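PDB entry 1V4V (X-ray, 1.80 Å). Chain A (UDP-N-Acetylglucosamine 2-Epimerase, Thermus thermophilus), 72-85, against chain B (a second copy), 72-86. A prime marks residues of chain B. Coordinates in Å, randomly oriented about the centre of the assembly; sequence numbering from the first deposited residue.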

# COMPACT_ATOMS: atom_id res chain seq x y z
N LEU A 72 17.11 -1.58 -0.48
CA LEU A 72 15.75 -1.22 -0.10
C LEU A 72 15.16 -1.97 1.10
O LEU A 72 14.56 -1.35 1.98
CB LEU A 72 14.82 -1.35 -1.32
CG LEU A 72 15.21 -0.41 -2.47
CD1 LEU A 72 14.22 -0.54 -3.61
CD2 LEU A 72 15.25 1.03 -1.96
N PRO A 73 15.31 -3.31 1.16
CA PRO A 73 14.74 -4.01 2.32
C PRO A 73 15.38 -3.55 3.64
O PRO A 73 14.69 -3.43 4.66
CB PRO A 73 15.05 -5.47 2.02
CG PRO A 73 15.02 -5.52 0.51
CD PRO A 73 15.77 -4.26 0.13
N ASP A 74 16.68 -3.30 3.62
CA ASP A 74 17.38 -2.87 4.82
C ASP A 74 16.96 -1.46 5.22
O ASP A 74 16.81 -1.17 6.41
CB ASP A 74 18.89 -2.94 4.62
CG ASP A 74 19.36 -4.36 4.34
OD1 ASP A 74 19.18 -5.23 5.22
OD2 ASP A 74 19.90 -4.61 3.24
N LEU A 75 16.77 -0.58 4.24
CA LEU A 75 16.34 0.78 4.54
C LEU A 75 14.97 0.76 5.21
O LEU A 75 14.78 1.40 6.25
CB LEU A 75 16.26 1.63 3.27
CG LEU A 75 15.60 3.00 3.52
CD1 LEU A 75 16.49 3.82 4.45
CD2 LEU A 75 15.37 3.73 2.21
N ALA A 76 14.03 0.04 4.62
CA ALA A 76 12.68 -0.03 5.19
C ALA A 76 12.73 -0.56 6.62
O ALA A 76 12.02 -0.05 7.50
CB ALA A 76 11.79 -0.94 4.33
N ALA A 77 13.54 -1.58 6.86
CA ALA A 77 13.66 -2.17 8.19
C ALA A 77 14.26 -1.16 9.17
O ALA A 77 13.91 -1.16 10.35
CB ALA A 77 14.52 -3.42 8.13
N ARG A 78 15.16 -0.32 8.68
CA ARG A 78 15.81 0.69 9.50
C ARG A 78 14.84 1.81 9.89
O ARG A 78 14.89 2.35 11.00
CB ARG A 78 17.00 1.29 8.74
CG ARG A 78 17.68 2.46 9.44
CD ARG A 78 19.06 2.08 9.95
NE ARG A 78 19.67 3.14 10.74
CZ ARG A 78 20.78 2.99 11.46
NH1 ARG A 78 21.40 1.82 11.48
NH2 ARG A 78 21.25 4.01 12.16
N ILE A 79 13.95 2.15 8.97
CA ILE A 79 12.98 3.21 9.19
C ILE A 79 11.76 2.83 10.03
O ILE A 79 11.38 3.55 10.96
CB ILE A 79 12.44 3.76 7.85
CG1 ILE A 79 13.58 4.40 7.05
CG2 ILE A 79 11.29 4.73 8.09
CD1 ILE A 79 14.25 5.58 7.73
N LEU A 80 11.14 1.70 9.71
CA LEU A 80 9.92 1.28 10.37
C LEU A 80 9.80 1.36 11.90
O LEU A 80 8.90 2.03 12.41
CB LEU A 80 9.55 -0.14 9.92
CG LEU A 80 8.14 -0.60 10.28
CD1 LEU A 80 7.11 0.34 9.66
CD2 LEU A 80 7.92 -2.03 9.78
N PRO A 81 10.70 0.70 12.65
CA PRO A 81 10.61 0.74 14.11
C PRO A 81 10.77 2.12 14.73
O PRO A 81 9.98 2.53 15.58
CB PRO A 81 11.71 -0.22 14.56
CG PRO A 81 11.87 -1.15 13.38
CD PRO A 81 11.80 -0.18 12.22
N GLN A 82 11.82 2.83 14.34
CA GLN A 82 12.06 4.14 14.90
C GLN A 82 10.99 5.14 14.50
O GLN A 82 10.74 6.10 15.23
CB GLN A 82 13.45 4.65 14.51
CG GLN A 82 13.65 4.91 13.04
CD GLN A 82 15.01 5.52 12.76
OE1 GLN A 82 15.43 6.47 13.43
NE2 GLN A 82 15.71 4.98 11.77
N ALA A 83 10.35 4.93 13.35
CA ALA A 83 9.28 5.83 12.91
C ALA A 83 8.06 5.60 13.79
O ALA A 83 7.40 6.56 14.22
CB ALA A 83 8.93 5.58 11.45
N ALA A 84 7.73 4.34 14.04
CA ALA A 84 6.59 4.00 14.88
C ALA A 84 6.76 4.59 16.27
O ALA A 84 5.82 5.15 16.84
CB ALA A 84 6.44 2.48 14.98
N ARG A 85 7.96 4.45 16.82
CA ARG A 85 8.26 4.97 18.15
C ARG A 85 8.19 6.49 18.20
O ARG A 85 7.64 7.07 19.14
CB ARG A 85 9.64 4.50 18.62
CG ARG A 85 10.01 4.98 20.03
CD ARG A 85 11.21 4.24 20.61
NE ARG A 85 12.38 4.30 19.74
CZ ARG A 85 12.71 3.36 18.86
NH1 ARG A 85 11.95 2.28 18.71
NH2 ARG A 85 13.79 3.50 18.11
N LEU B 72 4.50 -5.17 16.41
CA LEU B 72 4.37 -5.32 14.96
C LEU B 72 5.45 -4.63 14.12
O LEU B 72 5.98 -5.24 13.18
CB LEU B 72 2.98 -4.85 14.51
CG LEU B 72 1.82 -5.68 15.08
CD1 LEU B 72 0.51 -5.24 14.45
CD2 LEU B 72 2.06 -7.16 14.82
N PRO B 73 5.80 -3.37 14.43
CA PRO B 73 6.84 -2.71 13.63
C PRO B 73 8.18 -3.44 13.72
O PRO B 73 8.93 -3.52 12.74
CB PRO B 73 6.91 -1.31 14.25
CG PRO B 73 5.50 -1.08 14.72
CD PRO B 73 5.14 -2.41 15.34
N ASP B 74 8.49 -3.96 14.91
CA ASP B 74 9.73 -4.69 15.12
C ASP B 74 9.72 -6.03 14.39
O ASP B 74 10.75 -6.46 13.86
CB ASP B 74 9.95 -4.92 16.62
CG ASP B 74 10.09 -3.63 17.39
OD1 ASP B 74 11.00 -2.84 17.06
OD2 ASP B 74 9.28 -3.39 18.31
N LEU B 75 8.57 -6.69 14.38
CA LEU B 75 8.44 -7.97 13.70
C LEU B 75 8.67 -7.78 12.20
O LEU B 75 9.46 -8.50 11.60
CB LEU B 75 7.05 -8.57 13.93
CG LEU B 75 6.71 -9.82 13.12
CD1 LEU B 75 7.68 -10.95 13.47
CD2 LEU B 75 5.27 -10.24 13.38
N ALA B 76 7.98 -6.81 11.61
CA ALA B 76 8.13 -6.54 10.19
C ALA B 76 9.58 -6.22 9.84
O ALA B 76 10.11 -6.71 8.84
CB ALA B 76 7.23 -5.37 9.78
N ALA B 77 10.22 -5.40 10.67
CA ALA B 77 11.61 -5.03 10.44
C ALA B 77 12.54 -6.23 10.55
O ALA B 77 13.56 -6.29 9.87
CB ALA B 77 12.05 -3.95 11.43
N ARG B 78 12.19 -7.19 11.40
CA ARG B 78 13.02 -8.38 11.57
C ARG B 78 12.86 -9.33 10.38
O ARG B 78 13.82 -9.96 9.95
CB ARG B 78 12.65 -9.11 12.86
CG ARG B 78 13.66 -10.18 13.28
CD ARG B 78 13.13 -11.03 14.43
NE ARG B 78 14.14 -11.97 14.92
CZ ARG B 78 15.21 -11.62 15.62
NH1 ARG B 78 15.41 -10.34 15.93
NH2 ARG B 78 16.08 -12.54 16.02
N ILE B 79 11.64 -9.42 9.85
CA ILE B 79 11.37 -10.32 8.72
C ILE B 79 11.90 -9.85 7.36
O ILE B 79 12.51 -10.62 6.62
CB ILE B 79 9.85 -10.57 8.56
CG1 ILE B 79 9.28 -11.25 9.81
CG2 ILE B 79 9.58 -11.42 7.32
CD1 ILE B 79 9.84 -12.63 10.10
N LEU B 80 11.68 -8.57 7.05
CA LEU B 80 12.06 -8.01 5.75
C LEU B 80 13.46 -8.30 5.23
O LEU B 80 13.62 -8.90 4.16
CB LEU B 80 11.82 -6.49 5.75
CG LEU B 80 10.88 -5.87 4.71
CD1 LEU B 80 11.11 -4.36 4.69
CD2 LEU B 80 11.12 -6.45 3.32
N PRO B 81 14.51 -7.88 5.96
CA PRO B 81 15.87 -8.13 5.48
C PRO B 81 16.18 -9.62 5.33
O PRO B 81 16.74 -10.04 4.32
CB PRO B 81 16.75 -7.47 6.55
CG PRO B 81 15.84 -6.42 7.14
CD PRO B 81 14.54 -7.17 7.25
N GLN B 82 15.83 -10.39 6.36
CA GLN B 82 16.04 -11.84 6.39
C GLN B 82 15.41 -12.50 5.18
O GLN B 82 16.02 -13.36 4.52
CB GLN B 82 15.32 -12.48 7.57
CG GLN B 82 15.88 -12.33 8.92
CD GLN B 82 15.22 -13.33 9.83
OE1 GLN B 82 15.47 -14.53 9.73
NE2 GLN B 82 14.34 -12.85 10.70
N ALA B 83 14.16 -12.14 4.94
CA ALA B 83 13.40 -12.70 3.84
C ALA B 83 14.02 -12.38 2.50
O ALA B 83 14.12 -13.25 1.65
CB ALA B 83 11.95 -12.19 3.89
N ALA B 84 14.45 -11.13 2.31
CA ALA B 84 15.06 -10.75 1.04
C ALA B 84 16.31 -11.57 0.80
O ALA B 84 16.54 -12.05 -0.31
CB ALA B 84 15.38 -9.26 1.04
N ARG B 85 17.14 -11.73 1.83
CA ARG B 85 18.36 -12.51 1.68
C ARG B 85 18.04 -13.98 1.42
O ARG B 85 18.63 -14.61 0.55
CB ARG B 85 19.24 -12.41 2.93
CG ARG B 85 19.93 -11.07 3.12
CD ARG B 85 21.06 -11.21 4.14
NE ARG B 85 20.58 -11.63 5.46
CZ ARG B 85 20.03 -10.81 6.35
NH1 ARG B 85 19.90 -9.52 6.07
NH2 ARG B 85 19.62 -11.27 7.52
N ALA B 86 17.10 -14.52 2.18
CA ALA B 86 16.74 -15.93 2.01
C ALA B 86 16.22 -16.23 0.60
O ALA B 86 16.61 -17.22 -0.01
CB ALA B 86 15.70 -16.34 3.05
O HOH W 1 20.95 -7.59 4.24

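How do the two backbones lie against each other? Each stretch is a helix, and the pair runs almost exactly antiparallel, with 172° between their N-to-C directions and axes that approach to 8.3 Å. The register is centred on Ala77, whose CA lies 4.2 Å from the CA of Ala77′; on one side of this point Pro73 faces Pro81′, and on the other Pro81 faces Pro73′. Both helices are kinked at residue 81, because a proline nitrogen carries no hydrogen and cannot bond to the turn before. The backbone bonds resume beyond it, with Ala83 N donating to Ile79 O at 2.9 Å.

What allows the helices to come so close? Small residues sit at the centre. The CB of Ala77 points toward the partner and reaches Ala77′ O at 3.5 Å, while Ala77 CB and Ala77′ CB are 4.2 Å apart. A methyl group takes up little room, so the helix backbones themselves can nearly touch. The proline rings fill the flanks: Ala77 CB meets Pro81′ CG at 3.4 Å, and Pro81 CG meets Ala77′ CB at the same distance.

Which larger side chains complete the apolar contact? Leu80 and Leu80′ each reach over the first turn of the opposing helix. Leu80 CD2 lies 3.4 Å from Ala76′ CB and 3.5 Å from Pro73′ O; across the pair, Leu80′ CD1 lies 3.5 Å from Ala76 CB and 3.7 Å from Pro73 O. The two leucines do this with different rotamers: chi1 of Leu80 is t, whereas that of Leu80′ is -121°, between wells. Farther out, Pro73 CG packs on Ala84′ CB at 3.8 Å, and Ala84 CB on Pro73′ CG at 3.7 Å. The contacts between these side chains are apolar van der Waals packing, while the leucine methyls also rest against the carbonyl oxygens of Pro73 and Pro73′; the two stretches together bury 562 Å².

Does any polar chemistry join the stretches? No direct hydrogen bond crosses between them, but a water links one pair of charged side chains. Asp74 OD1 and Arg85′ NH1 are 4.4 Å apart, too far for a salt bridge. Water 1 fills in: it donates to Asp74 OD1 at 3.1 Å and accepts from Arg85′ NH1 at 2.9 Å, so that one molecule bridges the carboxylate and the guanidinium. Asp74 OD1 also rests 3.6 Å from Pro81′ CB, a contact mirrored by Asp74′ OD1 and Pro81 CB at 3.7 Å, so the carboxylates border the apolar centre.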